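Local coordinates for putative beta-glucosidase (Bifidobacterium adolescentis, PDB 5WAB), which acts as a family 3 glycoside hydrolase with beta-glucosidase activity, and probably releases terminal arabinopyranosyl groups from ginsenosides, at residues 166-171 with 516-520; 336-342 with 375-381; 16-20 with 32-37; 494-500 with 538-544. All blocks are in the same frame, centred on the assembly; numbering follows the deposited sequence.

Contact 1: residues 166-171 with 516-520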
loop_
_atom_site.group_PDB
_atom_site.type_symbol
_atom_site.label_atom_id
_atom_site.label_comp_id
_atom_site.label_asym_id
_atom_site.label_seq_id
_atom_site.Cartn_x
_atom_site.Cartn_y
_atom_site.Cartn_z
ATOM N N ARG A 166 -2.196 11.253 19.586
ATOM C CA ARG A 166 -2.437 10.847 20.963
ATOM C C ARG A 166 -3.074 9.468 21.079
ATOM O O ARG A 166 -2.849 8.776 22.076
ATOM C CB ARG A 166 -3.316 11.889 21.659
ATOM C CG ARG A 166 -2.635 13.237 21.856
ATOM C CD ARG A 166 -3.554 14.223 22.557
ATOM N NE ARG A 166 -4.805 14.392 21.820
ATOM C CZ ARG A 166 -5.793 15.195 22.196
ATOM N NH1 ARG A 166 -5.683 15.908 23.308
ATOM N NH2 ARG A 166 -6.891 15.290 21.454
ATOM N N VAL A 167 -3.863 9.056 20.081
ATOM C CA VAL A 167 -4.714 7.881 20.256
ATOM C C VAL A 167 -3.863 6.636 20.475
ATOM O O VAL A 167 -2.760 6.494 19.926
ATOM C CB VAL A 167 -5.673 7.699 19.064
ATOM C CG1 VAL A 167 -4.943 7.216 17.825
ATOM C CG2 VAL A 167 -6.773 6.732 19.417
ATOM N N SER A 168 -4.367 5.733 21.307
ATOM C CA SER A 168 -3.744 4.440 21.522
ATOM C C SER A 168 -4.512 3.398 20.723
ATOM O O SER A 168 -5.684 3.128 21.008
ATOM C CB SER A 168 -3.739 4.086 23.008
ATOM O OG SER A 168 -3.378 2.731 23.215
ATOM N N ALA A 169 -3.856 2.808 19.734
ATOM C CA ALA A 169 -4.445 1.680 19.029
ATOM C C ALA A 169 -4.279 0.468 19.931
ATOM O O ALA A 169 -3.162 -0.018 20.126
ATOM C CB ALA A 169 -3.780 1.471 17.671
ATOM N N ASN A 170 -5.386 0.002 20.504
ATOM C CA ASN A 170 -5.391 -1.150 21.399
ATOM C C ASN A 170 -5.688 -2.394 20.570
ATOM O O ASN A 170 -6.821 -2.598 20.115
ATOM C CB ASN A 170 -6.404 -0.952 22.525
ATOM C CG ASN A 170 -6.060 0.233 23.410
ATOM O OD1 ASN A 170 -4.887 0.561 23.588
ATOM N ND2 ASN A 170 -7.078 0.886 23.963
ATOM N N ILE A 171 -4.665 -3.219 20.377
ATOM C CA ILE A 171 -4.678 -4.303 19.405
ATOM C C ILE A 171 -4.222 -5.581 20.089
ATOM O O ILE A 171 -3.285 -5.561 20.894
ATOM C CB ILE A 171 -3.746 -3.984 18.216
ATOM C CG1 ILE A 171 -3.983 -2.561 17.711
ATOM C CG2 ILE A 171 -3.931 -5.003 17.096
ATOM C CD1 ILE A 171 -3.028 -2.146 16.626
ATOM N N GLY A 516 -9.073 9.120 23.566
ATOM C CA GLY A 516 -7.676 8.778 23.421
ATOM C C GLY A 516 -7.371 7.340 23.064
ATOM O O GLY A 516 -6.198 6.953 23.105
ATOM N N HIS A 517 -8.367 6.523 22.728
ATOM C CA HIS A 517 -8.074 5.141 22.379
ATOM C C HIS A 517 -9.067 4.626 21.351
ATOM O O HIS A 517 -10.213 5.073 21.292
ATOM C CB HIS A 517 -8.082 4.232 23.608
ATOM C CG HIS A 517 -9.422 4.094 24.259
ATOM N ND1 HIS A 517 -10.285 3.057 23.978
ATOM C CD2 HIS A 517 -10.037 4.848 25.202
ATOM C CE1 HIS A 517 -11.378 3.186 24.708
ATOM N NE2 HIS A 517 -11.252 4.265 25.461
ATOM N N VAL A 518 -8.607 3.673 20.544
ATOM C CA VAL A 518 -9.443 2.973 19.575
ATOM C C VAL A 518 -9.108 1.483 19.657
ATOM O O VAL A 518 -7.947 1.090 19.488
ATOM C CB VAL A 518 -9.260 3.515 18.142
ATOM C CG1 VAL A 518 -7.785 3.583 17.746
ATOM C CG2 VAL A 518 -10.065 2.703 17.150
ATOM N N ASP A 519 -10.112 0.662 19.961
ATOM C CA ASP A 519 -9.926 -0.763 20.208
ATOM C C ASP A 519 -10.170 -1.543 18.921
ATOM O O ASP A 519 -11.269 -1.496 18.359
ATOM C CB ASP A 519 -10.872 -1.240 21.307
ATOM C CG ASP A 519 -10.735 -0.433 22.577
ATOM O OD1 ASP A 519 -9.693 0.239 22.746
ATOM O OD2 ASP A 519 -11.664 -0.474 23.412
ATOM N N TYR A 520 -9.149 -2.247 18.438
ATOM C CA TYR A 520 -9.287 -3.025 17.205
ATOM C C TYR A 520 -10.067 -4.308 17.506
ATOM O O TYR A 520 -9.556 -5.429 17.448
ATOM C CB TYR A 520 -7.921 -3.323 16.610
ATOM C CG TYR A 520 -7.238 -2.141 15.951
ATOM C CD1 TYR A 520 -7.605 -0.827 16.245
ATOM C CD2 TYR A 520 -6.210 -2.343 15.042
ATOM C CE1 TYR A 520 -6.964 0.246 15.635
ATOM C CE2 TYR A 520 -5.571 -1.287 14.434
ATOM C CZ TYR A 520 -5.944 0.001 14.732
ATOM O OH TYR A 520 -5.285 1.032 14.111
#
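Strands S168-N170 and H517-D519 run parallel, their axes 4.8 Å apart at closest approach, and show how a short sheet can tie distant parts of a chain together. Backbone hydrogen bonds alternate: S168 N to G516 O, V518 N to S168 O, N170 N to V518 O and Y520 N to N170 O.

The polar side chains gather on the face carrying S168, N170, H517 and D519. N170 CG stands beside the backbone N, opposite the carbonyl carbon (chi1 -63°), which lays the amide alongside D519; ND2 gives D519 OD1 a bond of 3.0 Å, almost in the amide plane. H517 ND1 reaches the same OD1 at 3.1 Å from the opposite face of the carboxylate. S168 OG, also bound by G205 N, donates to N170 OD1 at 2.7 Å, fixing the amide's rotation. A leucine in place of this asparagine would probably leave D519 OD1 with one donor fewer and S168 OG without its acceptor.

Apolar contacts cluster round A169 and V518: V167 CG2 meets V518 CG1, A169 CB lies against the Y520 ring, and I171 CG1 lies over it, 3.8 Å from its centroid. Y520 OH bonds N159, I171 packs on helix 173-180, and strand 202-203 flanks S168-N170 across from H517-D519.

Contact 2: residues 336-342 with 375-381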
loop_
_atom_site.group_PDB
_atom_site.type_symbol
_atom_site.label_atom_id
_atom_site.label_comp_id
_atom_site.label_asym_id
_atom_site.label_seq_id
_atom_site.Cartn_x
_atom_site.Cartn_y
_atom_site.Cartn_z
ATOM N N VAL A 336 -17.013 14.333 -23.639
ATOM C CA VAL A 336 -16.258 14.259 -22.398
ATOM C C VAL A 336 -16.899 15.228 -21.416
ATOM O O VAL A 336 -17.016 16.428 -21.698
ATOM C CB VAL A 336 -14.771 14.570 -22.624
ATOM C CG1 VAL A 336 -14.035 14.602 -21.297
ATOM C CG2 VAL A 336 -14.149 13.540 -23.559
ATOM N N ILE A 337 -17.343 14.703 -20.273
ATOM C CA ILE A 337 -18.049 15.479 -19.258
ATOM C C ILE A 337 -17.368 15.273 -17.912
ATOM O O ILE A 337 -16.997 14.151 -17.557
ATOM C CB ILE A 337 -19.544 15.096 -19.177
ATOM C CG1 ILE A 337 -20.233 15.312 -20.524
ATOM C CG2 ILE A 337 -20.257 15.902 -18.103
ATOM C CD1 ILE A 337 -21.687 14.936 -20.510
ATOM N N GLY A 338 -17.210 16.360 -17.164
ATOM C CA GLY A 338 -16.597 16.280 -15.841
ATOM C C GLY A 338 -15.329 17.110 -15.799
ATOM O O GLY A 338 -14.426 16.959 -16.623
ATOM N N GLU A 339 -15.265 18.003 -14.807
ATOM C CA GLU A 339 -14.136 18.919 -14.673
ATOM C C GLU A 339 -12.821 18.182 -14.436
ATOM O O GLU A 339 -11.750 18.750 -14.672
ATOM C CB GLU A 339 -14.413 19.915 -13.542
ATOM C CG GLU A 339 -13.378 21.018 -13.378
ATOM C CD GLU A 339 -13.189 21.826 -14.643
ATOM O OE1 GLU A 339 -14.192 22.070 -15.348
ATOM O OE2 GLU A 339 -12.041 22.225 -14.931
ATOM N N PHE A 340 -12.875 16.937 -13.955
ATOM C CA PHE A 340 -11.654 16.162 -13.763
ATOM C C PHE A 340 -10.906 15.955 -15.074
ATOM O O PHE A 340 -9.685 15.762 -15.069
ATOM C CB PHE A 340 -11.977 14.804 -13.136
ATOM C CG PHE A 340 -12.510 14.884 -11.733
ATOM C CD1 PHE A 340 -11.667 15.174 -10.673
ATOM C CD2 PHE A 340 -13.846 14.647 -11.470
ATOM C CE1 PHE A 340 -12.153 15.239 -9.377
ATOM C CE2 PHE A 340 -14.337 14.710 -10.178
ATOM C CZ PHE A 340 -13.489 15.008 -9.131
ATOM N N ALA A 341 -11.616 15.986 -16.204
ATOM C CA ALA A 341 -10.957 15.794 -17.490
ATOM C C ALA A 341 -10.110 16.994 -17.885
ATOM O O ALA A 341 -9.125 16.838 -18.615
ATOM C CB ALA A 341 -11.994 15.504 -18.569
ATOM N N ARG A 342 -10.477 18.191 -17.435
ATOM C CA ARG A 342 -9.682 19.384 -17.698
ATOM C C ARG A 342 -8.771 19.756 -16.537
ATOM O O ARG A 342 -7.626 20.159 -16.762
ATOM C CB ARG A 342 -10.592 20.559 -18.065
ATOM C CG ARG A 342 -9.844 21.838 -18.381
ATOM C CD ARG A 342 -10.795 22.931 -18.806
ATOM N NE ARG A 342 -11.948 23.054 -17.928
ATOM C CZ ARG A 342 -12.902 23.961 -18.098
ATOM N NH1 ARG A 342 -12.822 24.814 -19.110
ATOM N NH2 ARG A 342 -13.929 24.020 -17.261
ATOM N N PHE A 375 -16.532 18.906 -25.037
ATOM C CA PHE A 375 -16.315 18.945 -23.601
ATOM C C PHE A 375 -17.345 19.830 -22.919
ATOM O O PHE A 375 -17.712 20.889 -23.436
ATOM C CB PHE A 375 -14.909 19.440 -23.271
ATOM C CG PHE A 375 -14.680 19.679 -21.809
ATOM C CD1 PHE A 375 -14.618 18.619 -20.920
ATOM C CD2 PHE A 375 -14.484 20.963 -21.329
ATOM C CE1 PHE A 375 -14.396 18.837 -19.575
ATOM C CE2 PHE A 375 -14.252 21.188 -19.989
ATOM C CZ PHE A 375 -14.212 20.124 -19.108
ATOM N N ALA A 376 -17.809 19.381 -21.755
ATOM C CA ALA A 376 -18.666 20.166 -20.900
ATOM C C ALA A 376 -18.213 19.893 -19.472
ATOM O O ALA A 376 -18.099 18.718 -19.074
ATOM C CB ALA A 376 -20.146 19.818 -21.078
ATOM N N PRO A 377 -17.925 20.933 -18.685
ATOM C CA PRO A 377 -17.494 20.688 -17.296
ATOM C C PRO A 377 -18.533 19.938 -16.485
ATOM O O PRO A 377 -18.181 19.050 -15.700
ATOM C CB PRO A 377 -17.251 22.102 -16.748
ATOM C CG PRO A 377 -17.073 22.965 -17.962
ATOM C CD PRO A 377 -17.948 22.367 -19.018
ATOM N N GLY A 378 -19.808 20.258 -16.667
ATOM C CA GLY A 378 -20.883 19.596 -15.937
ATOM C C GLY A 378 -21.031 20.014 -14.500
ATOM O O GLY A 378 -22.139 20.320 -14.050
ATOM N N PHE A 379 -19.929 20.045 -13.758
ATOM C CA PHE A 379 -19.957 20.381 -12.343
ATOM C C PHE A 379 -18.636 21.040 -11.978
ATOM O O PHE A 379 -17.679 21.041 -12.757
ATOM C CB PHE A 379 -20.225 19.140 -11.484
ATOM C CG PHE A 379 -19.245 18.020 -11.715
ATOM C CD1 PHE A 379 -18.098 17.908 -10.945
ATOM C CD2 PHE A 379 -19.471 17.079 -12.705
ATOM C CE1 PHE A 379 -17.199 16.879 -11.159
ATOM C CE2 PHE A 379 -18.574 16.049 -12.924
ATOM C CZ PHE A 379 -17.439 15.949 -12.151
ATOM N N THR A 380 -18.593 21.609 -10.782
ATOM C CA THR A 380 -17.381 22.222 -10.265
ATOM C C THR A 380 -16.750 21.337 -9.197
ATOM O O THR A 380 -17.411 20.503 -8.574
ATOM C CB THR A 380 -17.684 23.611 -9.701
ATOM O OG1 THR A 380 -18.752 23.519 -8.752
ATOM C CG2 THR A 380 -18.088 24.551 -10.822
ATOM N N LEU A 381 -15.439 21.514 -9.008
ATOM C CA LEU A 381 -14.686 20.722 -8.043
ATOM C C LEU A 381 -14.710 21.319 -6.644
ATOM O O LEU A 381 -13.759 21.134 -5.876
ATOM C CB LEU A 381 -13.247 20.537 -8.528
ATOM C CG LEU A 381 -13.105 19.817 -9.875
ATOM C CD1 LEU A 381 -11.640 19.587 -10.237
ATOM C CD2 LEU A 381 -13.880 18.507 -9.880
#
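OE2 of E339 is held by both R342 NE and the hydroxyl of T343, while OE1 of the same carboxylate lies across the contact, 3.4 Å from P377 CB. R342 grips the carboxylate side-on. NH2 meets the syn lone pair of OE1 at 2.7 Å and NE reaches OE2 at 3.1 Å, a two-pronged salt bridge that keeps the two groups from turning independently.

The bridge in turn builds a surface for the other segment. F375, with CG anti to the backbone N (chi1 172°), sends CE2 to 3.6 Å above the centre of the guanidinium of R342, the two planes standing 69° apart, so the ring approaches steeply instead of stacking flat. P377 CG touches R342 NH2 at 3.4 Å. An alanine in place of E339 would probably leave the R342 guanidinium without its anionic mate, free to swing off F375 and P377.

Farther along, the aromatic groups take over. L381 CD2 sits over one face of the F340 ring, 3.7 Å from its centroid, while F340 CE2 meets F379 CE1 with the planes oblique. E339 CG packs against L381 CG.

Backbone bonds A376 N to V336 O and G338 N to A376 O join the strand ends in parallel, the adjacent strands of a beta-alpha-beta crossover through helix 362-368. That helix touches V336, A341, R342 and F375; I337 and F379 face helix 428-438, and strand 403-409 flanks 334-337, leaving 373-376 outermost in the sheet.

Contact 3: residues 16-20 with 32-37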
loop_
_atom_site.group_PDB
_atom_site.type_symbol
_atom_site.label_atom_id
_atom_site.label_comp_id
_atom_site.label_asym_id
_atom_site.label_seq_id
_atom_site.Cartn_x
_atom_site.Cartn_y
_atom_site.Cartn_z
ATOM N N GLU A 16 29.447 14.751 20.036
ATOM C CA GLU A 16 29.245 14.410 18.633
ATOM C C GLU A 16 28.370 13.172 18.482
ATOM O O GLU A 16 27.551 13.095 17.562
ATOM C CB GLU A 16 30.591 14.223 17.941
ATOM C CG GLU A 16 31.339 15.539 17.791
ATOM C CD GLU A 16 32.783 15.358 17.369
ATOM O OE1 GLU A 16 33.327 14.248 17.562
ATOM O OE2 GLU A 16 33.372 16.328 16.835
ATOM N N LYS A 17 28.537 12.186 19.364
ATOM C CA LYS A 17 27.670 11.015 19.318
ATOM C C LYS A 17 26.213 11.399 19.536
ATOM O O LYS A 17 25.326 10.979 18.781
ATOM C CB LYS A 17 28.097 10.001 20.378
ATOM C CG LYS A 17 29.427 9.334 20.144
ATOM C CD LYS A 17 29.683 8.334 21.259
ATOM C CE LYS A 17 31.064 7.748 21.177
ATOM N NZ LYS A 17 31.320 6.816 22.308
ATOM N N ALA A 18 25.948 12.204 20.570
ATOM C CA ALA A 18 24.577 12.589 20.880
ATOM C C ALA A 18 23.967 13.452 19.788
ATOM O O ALA A 18 22.758 13.367 19.543
ATOM C CB ALA A 18 24.518 13.315 22.223
ATOM N N SER A 19 24.770 14.281 19.114
ATOM C CA SER A 19 24.200 15.120 18.065
ATOM C C SER A 19 23.674 14.276 16.913
ATOM O O SER A 19 22.693 14.656 16.266
ATOM C CB SER A 19 25.225 16.137 17.553
ATOM O OG SER A 19 26.303 15.511 16.885
ATOM N N LEU A 20 24.300 13.126 16.653
ATOM C CA LEU A 20 23.860 12.276 15.555
ATOM C C LEU A 20 22.464 11.708 15.777
ATOM O O LEU A 20 21.831 11.264 14.813
ATOM C CB LEU A 20 24.847 11.126 15.355
ATOM C CG LEU A 20 26.220 11.459 14.784
ATOM C CD1 LEU A 20 27.005 10.173 14.643
ATOM C CD2 LEU A 20 26.111 12.170 13.445
ATOM N N VAL A 32 28.399 16.084 11.015
ATOM C CA VAL A 32 29.670 16.272 11.700
ATOM C C VAL A 32 30.710 16.339 10.590
ATOM O O VAL A 32 31.508 15.411 10.409
ATOM C CB VAL A 32 29.960 15.135 12.698
ATOM C CG1 VAL A 32 31.106 15.516 13.632
ATOM C CG2 VAL A 32 28.711 14.774 13.487
ATOM N N GLU A 33 30.673 17.427 9.809
ATOM C CA GLU A 33 31.538 17.543 8.640
ATOM C C GLU A 33 33.013 17.548 9.018
ATOM O O GLU A 33 33.860 17.167 8.202
ATOM C CB GLU A 33 31.191 18.796 7.838
ATOM C CG GLU A 33 29.982 18.652 6.915
ATOM C CD GLU A 33 28.668 18.966 7.612
ATOM O OE1 GLU A 33 28.697 19.289 8.822
ATOM O OE2 GLU A 33 27.608 18.894 6.949
ATOM N N ALA A 34 33.345 17.971 10.241
ATOM C CA ALA A 34 34.743 18.004 10.659
ATOM C C ALA A 34 35.350 16.611 10.745
ATOM O O ALA A 34 36.578 16.479 10.741
ATOM C CB ALA A 34 34.876 18.705 12.010
ATOM N N LYS A 35 34.524 15.574 10.828
ATOM C CA LYS A 35 35.016 14.214 10.960
ATOM C C LYS A 35 34.450 13.329 9.859
ATOM O O LYS A 35 34.335 12.112 10.024
ATOM C CB LYS A 35 34.712 13.659 12.349
ATOM C CG LYS A 35 35.416 14.465 13.430
ATOM C CD LYS A 35 35.360 13.799 14.782
ATOM C CE LYS A 35 36.216 14.542 15.773
ATOM N NZ LYS A 35 36.168 13.888 17.102
ATOM N N GLY A 36 34.094 13.942 8.731
ATOM C CA GLY A 36 33.699 13.203 7.550
ATOM C C GLY A 36 32.316 12.605 7.570
ATOM O O GLY A 36 32.076 11.603 6.889
ATOM N N ILE A 37 31.396 13.183 8.331
ATOM C CA ILE A 37 30.017 12.721 8.385
ATOM C C ILE A 37 29.123 13.844 7.872
ATOM O O ILE A 37 28.737 14.738 8.627
ATOM C CB ILE A 37 29.620 12.295 9.808
ATOM C CG1 ILE A 37 30.582 11.225 10.321
ATOM C CG2 ILE A 37 28.193 11.764 9.814
ATOM C CD1 ILE A 37 30.241 10.737 11.705
#
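E16 reaches from its helix toward V32 and K35, and its side chain can be followed outward atom by atom. CB leads toward the other segment, and CG comes to 4.2 Å from V32 CG1. Extended beyond CG (chi2 168°), the chain brings CD to 3.9 Å from K35 CE. There the carboxylate divides its work. OE1 takes the charged hydrogen bond from K35 NZ at 2.9 Å on its syn lone pair, and also accepts from T13 N, as in one half of a capping box at the start of the helix. OE2 lies against K35 CE at 3.5 Å and near V32 CG1. The lysine, extended beyond CG, crosses the glutamate at about a right angle, and its NZ has a second partner in D11 O.

Beneath this bridge the contact is apolar. L20 CD2 touches V32 CG2 at 3.7 Å and, more loosely, I37 CG2. The turn that presents these groups is pinned by V32 O, which accepts K35 N and I37 N from opposite faces of its plane.

The contact joins helix 14-19 to the loop that precedes strand 41-44, while L20 and I37 both pack on helix 271-292, and A18 and S19 on helix 257-265.

Contact 4: residues 494-500 with 538-544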
loop_
_atom_site.group_PDB
_atom_site.type_symbol
_atom_site.label_atom_id
_atom_site.label_comp_id
_atom_site.label_asym_id
_atom_site.label_seq_id
_atom_site.Cartn_x
_atom_site.Cartn_y
_atom_site.Cartn_z
ATOM N N LEU A 494 -8.428 -5.083 -7.614
ATOM C CA LEU A 494 -8.644 -4.311 -6.398
ATOM C C LEU A 494 -7.689 -4.761 -5.299
ATOM O O LEU A 494 -7.618 -5.947 -4.964
ATOM C CB LEU A 494 -10.092 -4.459 -5.924
ATOM C CG LEU A 494 -11.171 -3.703 -6.696
ATOM C CD1 LEU A 494 -12.527 -3.945 -6.065
ATOM C CD2 LEU A 494 -10.860 -2.218 -6.740
ATOM N N ALA A 495 -6.934 -3.803 -4.763
ATOM C CA ALA A 495 -6.157 -3.982 -3.546
ATOM C C ALA A 495 -6.961 -3.613 -2.306
ATOM O O ALA A 495 -6.425 -3.644 -1.190
ATOM C CB ALA A 495 -4.878 -3.147 -3.609
ATOM N N GLN A 496 -8.237 -3.279 -2.494
ATOM C CA GLN A 496 -9.137 -2.805 -1.458
ATOM C C GLN A 496 -10.526 -3.337 -1.777
ATOM O O GLN A 496 -10.929 -3.367 -2.945
ATOM C CB GLN A 496 -9.138 -1.271 -1.423
ATOM C CG GLN A 496 -9.292 -0.616 -0.062
ATOM C CD GLN A 496 -9.006 0.886 -0.113
ATOM O OE1 GLN A 496 -8.573 1.415 -1.139
ATOM N NE2 GLN A 496 -9.260 1.577 0.992
ATOM N N THR A 497 -11.251 -3.763 -0.747
ATOM C CA THR A 497 -12.635 -4.181 -0.922
ATOM C C THR A 497 -13.530 -2.964 -1.120
ATOM O O THR A 497 -13.396 -1.962 -0.413
ATOM C CB THR A 497 -13.114 -4.976 0.291
ATOM O OG1 THR A 497 -12.369 -6.196 0.394
ATOM C CG2 THR A 497 -14.610 -5.291 0.179
ATOM N N ILE A 498 -14.453 -3.052 -2.077
ATOM C CA ILE A 498 -15.488 -2.030 -2.224
ATOM C C ILE A 498 -16.780 -2.549 -1.603
ATOM O O ILE A 498 -17.466 -3.386 -2.210
ATOM C CB ILE A 498 -15.713 -1.650 -3.691
ATOM C CG1 ILE A 498 -14.414 -1.174 -4.330
ATOM C CG2 ILE A 498 -16.769 -0.561 -3.778
ATOM C CD1 ILE A 498 -14.591 -0.706 -5.766
ATOM N N PRO A 499 -17.168 -2.074 -0.426
ATOM C CA PRO A 499 -18.335 -2.640 0.256
ATOM C C PRO A 499 -19.632 -2.021 -0.248
ATOM O O PRO A 499 -19.645 -1.003 -0.940
ATOM C CB PRO A 499 -18.084 -2.280 1.720
ATOM C CG PRO A 499 -17.342 -0.979 1.636
ATOM C CD PRO A 499 -16.487 -1.056 0.393
ATOM N N MET A 500 -20.742 -2.670 0.115
ATOM C CA MET A 500 -22.050 -2.097 -0.187
ATOM C C MET A 500 -22.339 -0.878 0.682
ATOM O O MET A 500 -23.124 -0.010 0.288
ATOM C CB MET A 500 -23.146 -3.148 -0.018
ATOM C CG MET A 500 -23.141 -4.249 -1.081
ATOM S SD MET A 500 -23.266 -3.615 -2.767
ATOM C CE MET A 500 -24.926 -2.948 -2.777
ATOM N N VAL A 538 -20.572 -7.778 -0.974
ATOM C CA VAL A 538 -19.772 -6.590 -1.221
ATOM C C VAL A 538 -20.085 -6.115 -2.629
ATOM O O VAL A 538 -20.647 -6.846 -3.447
ATOM C CB VAL A 538 -18.260 -6.848 -1.062
ATOM C CG1 VAL A 538 -17.930 -7.190 0.381
ATOM C CG2 VAL A 538 -17.824 -7.971 -1.996
ATOM N N ASP A 539 -19.724 -4.865 -2.907
ATOM C CA ASP A 539 -19.936 -4.340 -4.250
ATOM C C ASP A 539 -18.932 -4.947 -5.224
ATOM O O ASP A 539 -19.316 -5.531 -6.243
ATOM C CB ASP A 539 -19.845 -2.815 -4.242
ATOM C CG ASP A 539 -20.583 -2.183 -5.401
ATOM O OD1 ASP A 539 -21.291 -2.909 -6.131
ATOM O OD2 ASP A 539 -20.454 -0.956 -5.585
ATOM N N TYR A 540 -17.638 -4.834 -4.918
ATOM C CA TYR A 540 -16.605 -5.459 -5.727
ATOM C C TYR A 540 -15.562 -6.064 -4.791
ATOM O O TYR A 540 -15.062 -5.368 -3.884
ATOM C CB TYR A 540 -15.976 -4.451 -6.692
ATOM C CG TYR A 540 -16.989 -3.850 -7.647
ATOM C CD1 TYR A 540 -17.289 -4.466 -8.856
ATOM C CD2 TYR A 540 -17.668 -2.677 -7.322
ATOM C CE1 TYR A 540 -18.231 -3.924 -9.724
ATOM C CE2 TYR A 540 -18.607 -2.129 -8.182
ATOM C CZ TYR A 540 -18.885 -2.756 -9.381
ATOM O OH TYR A 540 -19.818 -2.212 -10.237
ATOM N N PRO A 541 -15.228 -7.341 -4.962
ATOM C CA PRO A 541 -14.374 -8.023 -3.986
ATOM C C PRO A 541 -12.896 -7.723 -4.186
ATOM O O PRO A 541 -12.446 -7.274 -5.242
ATOM C CB PRO A 541 -14.661 -9.505 -4.249
ATOM C CG PRO A 541 -14.972 -9.549 -5.711
ATOM C CD PRO A 541 -15.684 -8.250 -6.029
ATOM N N PHE A 542 -12.143 -7.988 -3.124
ATOM C CA PHE A 542 -10.695 -7.879 -3.163
ATOM C C PHE A 542 -10.131 -8.738 -4.291
ATOM O O PHE A 542 -10.532 -9.892 -4.469
ATOM C CB PHE A 542 -10.128 -8.307 -1.808
ATOM C CG PHE A 542 -8.634 -8.376 -1.761
ATOM C CD1 PHE A 542 -7.883 -7.237 -1.531
ATOM C CD2 PHE A 542 -7.983 -9.589 -1.925
ATOM C CE1 PHE A 542 -6.505 -7.303 -1.481
ATOM C CE2 PHE A 542 -6.613 -9.662 -1.878
ATOM C CZ PHE A 542 -5.869 -8.518 -1.653
ATOM N N GLY A 543 -9.206 -8.167 -5.061
ATOM C CA GLY A 543 -8.601 -8.871 -6.174
ATOM C C GLY A 543 -9.429 -8.931 -7.443
ATOM O O GLY A 543 -9.073 -9.685 -8.355
ATOM N N PHE A 544 -10.512 -8.163 -7.542
ATOM C CA PHE A 544 -11.373 -8.199 -8.714
ATOM C C PHE A 544 -10.928 -7.179 -9.755
ATOM O O PHE A 544 -10.420 -6.103 -9.430
ATOM C CB PHE A 544 -12.835 -7.936 -8.337
ATOM C CG PHE A 544 -13.762 -7.835 -9.525
ATOM C CD1 PHE A 544 -14.311 -8.971 -10.093
ATOM C CD2 PHE A 544 -14.079 -6.601 -10.074
ATOM C CE1 PHE A 544 -15.158 -8.877 -11.187
ATOM C CE2 PHE A 544 -14.923 -6.502 -11.165
ATOM C CZ PHE A 544 -15.465 -7.639 -11.720
HETATM O O HOH W 1 -20.663 0.694 -3.259
#
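A classic beta bulge is the centre of this contact: D539 and Y540 together face I498 in an antiparallel pairing. Y540 N gives I498 O a bond of 3.1 Å on a lone pair, D539 N adds a weak one to the same oxygen, and I498 N returns a bond to Y540 O. A water donates to both P499 O, at 3.0 Å, and D539 OD2, at 2.9 Å, bridging the segments beside the bulge.

Beyond it, P541 to F544 form a type II turn docked onto L494. G543 N meets L494 O at 2.7 Å, and L494 N bonds F544 O. The leucine's CD1 reaches back to lie 3.4 Å from P541 O and 3.5 Å from Y540 CB. I498 and Y540 run side by side, while M500 SD rests on D539 CA. F542 CG is trans to the backbone N (chi1 174°), and the ring turns an edge to A495 O; Y528 stacks on this ring.

F542 and G543 bond S652 and Q585 of the fibronectin-like region, whereas A495 and T497 bond S126 and E127, making this a junction of three parts of the fold. G543 takes the third position with phi 79°, where type II turns often carry glycine.

The four contacts illustrate how a multidomain enzyme is held at several levels. Contact 1 joins the family 3 N-terminal and C-terminal regions, between which the active site of such enzymes commonly lies. Contact 4 is 26 Å from contact 1 between centres, and their segments alternate along the chain, strand 498-499 being followed directly by 517-519. Contact 2, nested within the long loop closed by contact 1, shares the C-terminal region with contact 4, 27 Å away centre to centre. Contact 3 is local and N-terminal: its centre lies 38 Å from that of contact 1 and 55 Å from that of contact 2. None touches another.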